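Local coordinates for immunogenic protein MPT63/MPB63 (Mycobacterium tuberculosis, PDB 1LMI) that is a major secreted, immunogenic and immunoprotective beta-sandwich antigen whose biochemical function is unknown, at residues A[54-68]-A[80-94]. Residues are numbered along the deposited sequence; the frame is centred on the assembly and turned at random.
Sequences VNAIRGSVTPAVSQF and VLWQAAGPDTISGAT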
loop_
_atom_site.group_PDB
_atom_site.type_symbol
_atom_site.label_atom_id
_atom_site.label_comp_id
_atom_site.label_asym_id
_atom_site.label_seq_id
_atom_site.Cartn_x
_atom_site.Cartn_y
_atom_site.Cartn_z
ATOM N N VAL A 54 6.836 -3.551 4.464
ATOM C CA VAL A 54 6.298 -3.550 5.827
ATOM C C VAL A 54 7.379 -4.035 6.791
ATOM O O VAL A 54 8.174 -4.941 6.459
ATOM C CB VAL A 54 5.011 -4.365 5.924
ATOM C CG1 VAL A 54 5.219 -5.826 5.547
ATOM C CG2 VAL A 54 4.477 -4.206 7.348
ATOM N N ASN A 55 7.415 -3.413 7.931
ATOM C CA ASN A 55 8.431 -3.615 8.965
ATOM C C ASN A 55 7.740 -4.009 10.259
ATOM O O ASN A 55 6.955 -3.215 10.759
ATOM C CB ASN A 55 9.210 -2.310 9.124
ATOM C CG ASN A 55 10.369 -2.430 10.078
ATOM O OD1 ASN A 55 10.627 -3.502 10.631
ATOM N ND2 ASN A 55 11.071 -1.308 10.257
ATOM N N ALA A 56 8.003 -5.213 10.753
ATOM C CA ALA A 56 7.348 -5.664 11.995
ATOM C C ALA A 56 8.123 -5.122 13.183
ATOM O O ALA A 56 9.094 -5.701 13.670
ATOM C CB ALA A 56 7.253 -7.160 11.930
ATOM N N ILE A 57 7.753 -3.957 13.677
ATOM C CA ILE A 57 8.558 -3.296 14.713
ATOM C C ILE A 57 8.249 -3.909 16.072
ATOM O O ILE A 57 9.173 -4.127 16.859
ATOM C CB ILE A 57 8.288 -1.790 14.665
ATOM C CG1 ILE A 57 8.827 -1.174 13.360
ATOM C CG2 ILE A 57 8.816 -1.073 15.892
ATOM C CD1 ILE A 57 8.457 0.287 13.140
ATOM N N ARG A 58 6.962 -4.171 16.326
ATOM C CA ARG A 58 6.559 -4.812 17.577
ATOM C C ARG A 58 5.521 -5.882 17.219
ATOM O O ARG A 58 4.531 -5.502 16.583
ATOM C CB ARG A 58 5.987 -3.835 18.600
ATOM C CG ARG A 58 5.529 -4.539 19.884
ATOM C CD ARG A 58 4.864 -3.543 20.840
ATOM N NE ARG A 58 4.634 -4.133 22.164
ATOM C CZ ARG A 58 3.474 -4.209 22.796
ATOM N NH1 ARG A 58 2.378 -3.713 22.226
ATOM N NH2 ARG A 58 3.377 -4.770 24.008
ATOM N N GLY A 59 5.781 -7.123 17.620
ATOM C CA GLY A 59 4.919 -8.233 17.318
ATOM C C GLY A 59 5.093 -8.789 15.915
ATOM O O GLY A 59 5.802 -8.204 15.086
ATOM N N SER A 60 4.431 -9.918 15.679
ATOM C CA SER A 60 4.312 -10.523 14.375
ATOM C C SER A 60 3.243 -9.749 13.592
ATOM O O SER A 60 2.208 -9.468 14.179
ATOM C CB SER A 60 3.906 -11.997 14.459
ATOM O OG SER A 60 2.705 -12.135 15.208
ATOM N N VAL A 61 3.537 -9.420 12.343
ATOM C CA VAL A 61 2.639 -8.627 11.505
ATOM C C VAL A 61 2.269 -9.390 10.248
ATOM O O VAL A 61 3.122 -9.960 9.568
ATOM C CB VAL A 61 3.359 -7.307 11.142
ATOM C CG1 VAL A 61 2.549 -6.465 10.178
ATOM C CG2 VAL A 61 3.693 -6.554 12.430
ATOM N N THR A 62 0.981 -9.399 9.922
ATOM C CA THR A 62 0.425 -9.883 8.687
ATOM C C THR A 62 -0.030 -8.668 7.889
ATOM O O THR A 62 -0.973 -7.962 8.262
ATOM C CB THR A 62 -0.740 -10.852 8.923
ATOM O OG1 THR A 62 -0.304 -11.856 9.858
ATOM C CG2 THR A 62 -1.129 -11.567 7.641
ATOM N N PRO A 63 0.646 -8.315 6.804
ATOM C CA PRO A 63 0.392 -7.008 6.183
ATOM C C PRO A 63 -0.996 -6.977 5.533
ATOM O O PRO A 63 -1.418 -7.934 4.887
ATOM C CB PRO A 63 1.511 -6.870 5.164
ATOM C CG PRO A 63 1.959 -8.260 4.874
ATOM C CD PRO A 63 1.724 -9.065 6.122
ATOM N N ALA A 64 -1.677 -5.858 5.743
ATOM C CA ALA A 64 -3.067 -5.764 5.277
ATOM C C ALA A 64 -3.060 -5.138 3.896
ATOM O O ALA A 64 -3.471 -3.989 3.705
ATOM C CB ALA A 64 -3.845 -4.919 6.260
ATOM N N VAL A 65 -2.528 -5.913 2.949
ATOM C CA VAL A 65 -2.253 -5.339 1.629
ATOM C C VAL A 65 -3.496 -4.849 0.923
ATOM O O VAL A 65 -3.436 -3.878 0.159
ATOM C CB VAL A 65 -1.537 -6.398 0.752
ATOM C CG1 VAL A 65 -1.234 -5.860 -0.631
ATOM C CG2 VAL A 65 -0.270 -6.900 1.441
ATOM N N SER A 66 -4.662 -5.463 1.156
ATOM C CA SER A 66 -5.904 -5.034 0.570
ATOM C C SER A 66 -6.327 -3.638 1.023
ATOM O O SER A 66 -7.239 -3.056 0.422
ATOM C CB SER A 66 -7.028 -6.030 0.883
ATOM O OG SER A 66 -7.166 -6.215 2.286
ATOM N N GLN A 67 -5.695 -3.028 2.020
ATOM C CA GLN A 67 -5.993 -1.687 2.507
ATOM C C GLN A 67 -5.395 -0.598 1.626
ATOM O O GLN A 67 -5.741 0.567 1.830
ATOM C CB GLN A 67 -5.497 -1.489 3.961
ATOM C CG GLN A 67 -6.225 -2.353 4.982
ATOM C CD GLN A 67 -5.839 -1.972 6.400
ATOM O OE1 GLN A 67 -4.896 -1.228 6.630
ATOM N NE2 GLN A 67 -6.622 -2.487 7.350
ATOM N N PHE A 68 -4.536 -0.966 0.663
ATOM C CA PHE A 68 -3.880 0.054 -0.156
ATOM C C PHE A 68 -4.768 0.598 -1.268
ATOM O O PHE A 68 -5.690 -0.046 -1.821
ATOM C CB PHE A 68 -2.618 -0.488 -0.821
ATOM C CG PHE A 68 -1.369 -0.521 0.037
ATOM C CD1 PHE A 68 -0.859 0.653 0.533
ATOM C CD2 PHE A 68 -0.730 -1.708 0.296
ATOM C CE1 PHE A 68 0.290 0.628 1.307
ATOM C CE2 PHE A 68 0.411 -1.747 1.072
ATOM C CZ PHE A 68 0.915 -0.573 1.579
ATOM N N VAL A 80 -6.124 -1.051 -4.660
ATOM C CA VAL A 80 -5.082 -2.017 -4.942
ATOM C C VAL A 80 -5.669 -3.268 -5.577
ATOM O O VAL A 80 -6.788 -3.684 -5.245
ATOM C CB VAL A 80 -4.308 -2.322 -3.651
ATOM C CG1 VAL A 80 -5.097 -3.144 -2.619
ATOM C CG2 VAL A 80 -3.026 -3.115 -3.958
ATOM N N LEU A 81 -4.901 -3.830 -6.507
ATOM C CA LEU A 81 -5.294 -5.091 -7.122
ATOM C C LEU A 81 -4.775 -6.211 -6.239
ATOM O O LEU A 81 -3.808 -6.893 -6.563
ATOM C CB LEU A 81 -4.720 -5.195 -8.535
ATOM C CG LEU A 81 -5.245 -4.094 -9.455
ATOM C CD1 LEU A 81 -4.881 -4.399 -10.901
ATOM C CD2 LEU A 81 -6.755 -3.956 -9.319
ATOM N N TRP A 82 -5.418 -6.325 -5.069
ATOM C CA TRP A 82 -4.836 -7.090 -3.994
ATOM C C TRP A 82 -5.433 -9.213 -4.914
ATOM O O TRP A 82 -6.578 -8.907 -5.031
ATOM C CB TRP A 82 -5.478 -7.009 -2.646
ATOM C CG TRP A 82 -6.777 -7.661 -2.338
ATOM C CD1 TRP A 82 -6.957 -8.771 -1.550
ATOM C CD2 TRP A 82 -8.086 -7.286 -2.783
ATOM N NE1 TRP A 82 -8.291 -9.101 -1.484
ATOM C CE2 TRP A 82 -9.004 -8.202 -2.233
ATOM C CE3 TRP A 82 -8.564 -6.256 -3.599
ATOM C CZ2 TRP A 82 -10.377 -8.140 -2.458
ATOM C CZ3 TRP A 82 -9.928 -6.206 -3.815
ATOM C CH2 TRP A 82 -10.824 -7.124 -3.261
ATOM N N GLN A 83 -4.496 -9.934 -4.484
ATOM C CA GLN A 83 -3.090 -9.849 -4.162
ATOM C C GLN A 83 -2.345 -9.472 -5.453
ATOM O O GLN A 83 -1.988 -8.276 -5.532
ATOM C CB GLN A 83 -2.558 -11.108 -3.492
ATOM C CG GLN A 83 -2.681 -11.052 -1.972
ATOM C CD GLN A 83 -1.825 -9.989 -1.319
ATOM O OE1 GLN A 83 -1.581 -8.918 -1.877
ATOM N NE2 GLN A 83 -1.356 -10.279 -0.104
ATOM N N ALA A 84 -2.720 -10.074 -6.567
ATOM C CA ALA A 84 -3.232 -11.411 -6.790
ATOM C C ALA A 84 -2.319 -12.120 -7.790
ATOM O O ALA A 84 -1.527 -12.989 -7.423
ATOM C CB ALA A 84 -4.671 -11.389 -7.274
ATOM N N ALA A 85 -2.404 -11.735 -9.067
ATOM C CA ALA A 85 -1.401 -12.228 -10.008
ATOM C C ALA A 85 -0.104 -11.451 -9.736
ATOM O O ALA A 85 0.441 -11.635 -8.641
ATOM C CB ALA A 85 -1.829 -12.078 -11.447
ATOM N N GLY A 86 0.083 -10.399 -10.506
ATOM C CA GLY A 86 1.067 -9.353 -10.460
ATOM C C GLY A 86 2.492 -9.785 -10.198
ATOM O O GLY A 86 2.770 -10.564 -9.285
ATOM N N PRO A 87 3.428 -9.288 -11.013
ATOM C CA PRO A 87 4.824 -9.643 -10.855
ATOM C C PRO A 87 5.471 -9.014 -9.613
ATOM O O PRO A 87 5.207 -7.856 -9.291
ATOM C CB PRO A 87 5.507 -9.077 -12.100
ATOM C CG PRO A 87 4.535 -8.164 -12.745
ATOM C CD PRO A 87 3.187 -8.381 -12.141
ATOM N N ASP A 88 6.304 -9.838 -8.988
ATOM C CA ASP A 88 7.073 -9.509 -7.796
ATOM C C ASP A 88 6.179 -8.818 -6.772
ATOM O O ASP A 88 6.619 -7.831 -6.164
ATOM C CB ASP A 88 8.247 -8.608 -8.150
ATOM C CG ASP A 88 8.894 -9.018 -9.462
ATOM O OD1 ASP A 88 9.290 -10.203 -9.546
ATOM O OD2 ASP A 88 8.989 -8.161 -10.368
ATOM N N THR A 89 4.980 -9.346 -6.617
ATOM C CA THR A 89 4.034 -8.830 -5.649
ATOM C C THR A 89 4.540 -9.030 -4.224
ATOM O O THR A 89 5.108 -10.069 -3.884
ATOM C CB THR A 89 2.656 -9.501 -5.799
ATOM O OG1 THR A 89 2.053 -9.064 -7.030
ATOM C CG2 THR A 89 1.694 -9.052 -4.714
ATOM N N ILE A 90 4.315 -8.061 -3.344
ATOM C CA ILE A 90 4.609 -8.303 -1.932
ATOM C C ILE A 90 3.843 -9.531 -1.428
ATOM O O ILE A 90 2.703 -9.801 -1.854
ATOM C CB ILE A 90 4.277 -7.063 -1.089
ATOM C CG1 ILE A 90 4.779 -7.157 0.352
ATOM C CG2 ILE A 90 2.785 -6.738 -1.165
ATOM C CD1 ILE A 90 4.774 -5.822 1.088
ATOM N N SER A 91 4.529 -10.256 -0.554
ATOM C CA SER A 91 3.925 -11.467 0.017
ATOM C C SER A 91 2.901 -11.110 1.068
ATOM O O SER A 91 3.077 -10.150 1.815
ATOM C CB SER A 91 5.027 -12.344 0.638
ATOM O OG SER A 91 4.486 -13.463 1.344
ATOM N N GLY A 92 1.832 -11.907 1.174
ATOM C CA GLY A 92 0.905 -11.598 2.264
ATOM C C GLY A 92 1.237 -12.393 3.518
ATOM O O GLY A 92 0.450 -12.346 4.476
ATOM N N ALA A 93 2.365 -13.118 3.528
ATOM C CA ALA A 93 2.690 -13.946 4.696
ATOM C C ALA A 93 3.004 -13.155 5.961
ATOM O O ALA A 93 3.510 -12.029 5.910
ATOM C CB ALA A 93 3.891 -14.837 4.372
ATOM N N THR A 94 2.707 -13.764 7.114
ATOM C CA THR A 94 3.004 -13.182 8.417
ATOM C C THR A 94 4.506 -13.131 8.640
ATOM O O THR A 94 5.239 -14.079 8.360
ATOM C CB THR A 94 2.370 -14.028 9.543
ATOM O OG1 THR A 94 0.949 -14.014 9.359
ATOM C CG2 THR A 94 2.592 -13.462 10.927
HETATM O O HOH W 1 -1.578 -10.540 4.247
#
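T62 and T94 both set OG1 beside their own backbone N (chi1 -51° and -62°), and the two hydroxyls meet in a hydrogen bond, OG1 to OG1 2.5 Å. This contact joins two connections of a beta-sandwich. Segment 54-68 leaves strand 46-56 of the four-stranded sheet and leads to strand 68-71 of the other sheet. Segment 80-94 lies in the loop between strands 77-79 and 100-109. Beside the threonine pair, CA of T94 makes a CA-H...O contact with V61 O. One water bridges the two loops, donating to P63 O and to G92 O. V65 is buried between the two segments. Its CG2 packs on CG2 of I90 at 4.0 Å, the two side chains running past each other in opposite directions. P63 and V54 also pack on W26 of strand 22-33. As modelled, the bent Q83 side chain crosses V65 at about a right angle, but it is poorly ordered and its amide placement is doubtful. At the far end V80 N donates to F68 O (3.0 Å), from above the carbonyl plane. S66 CB sits over one face of the W82 indole, 3.8 Å from the centroid of the five-membered ring, a CH-pi contact.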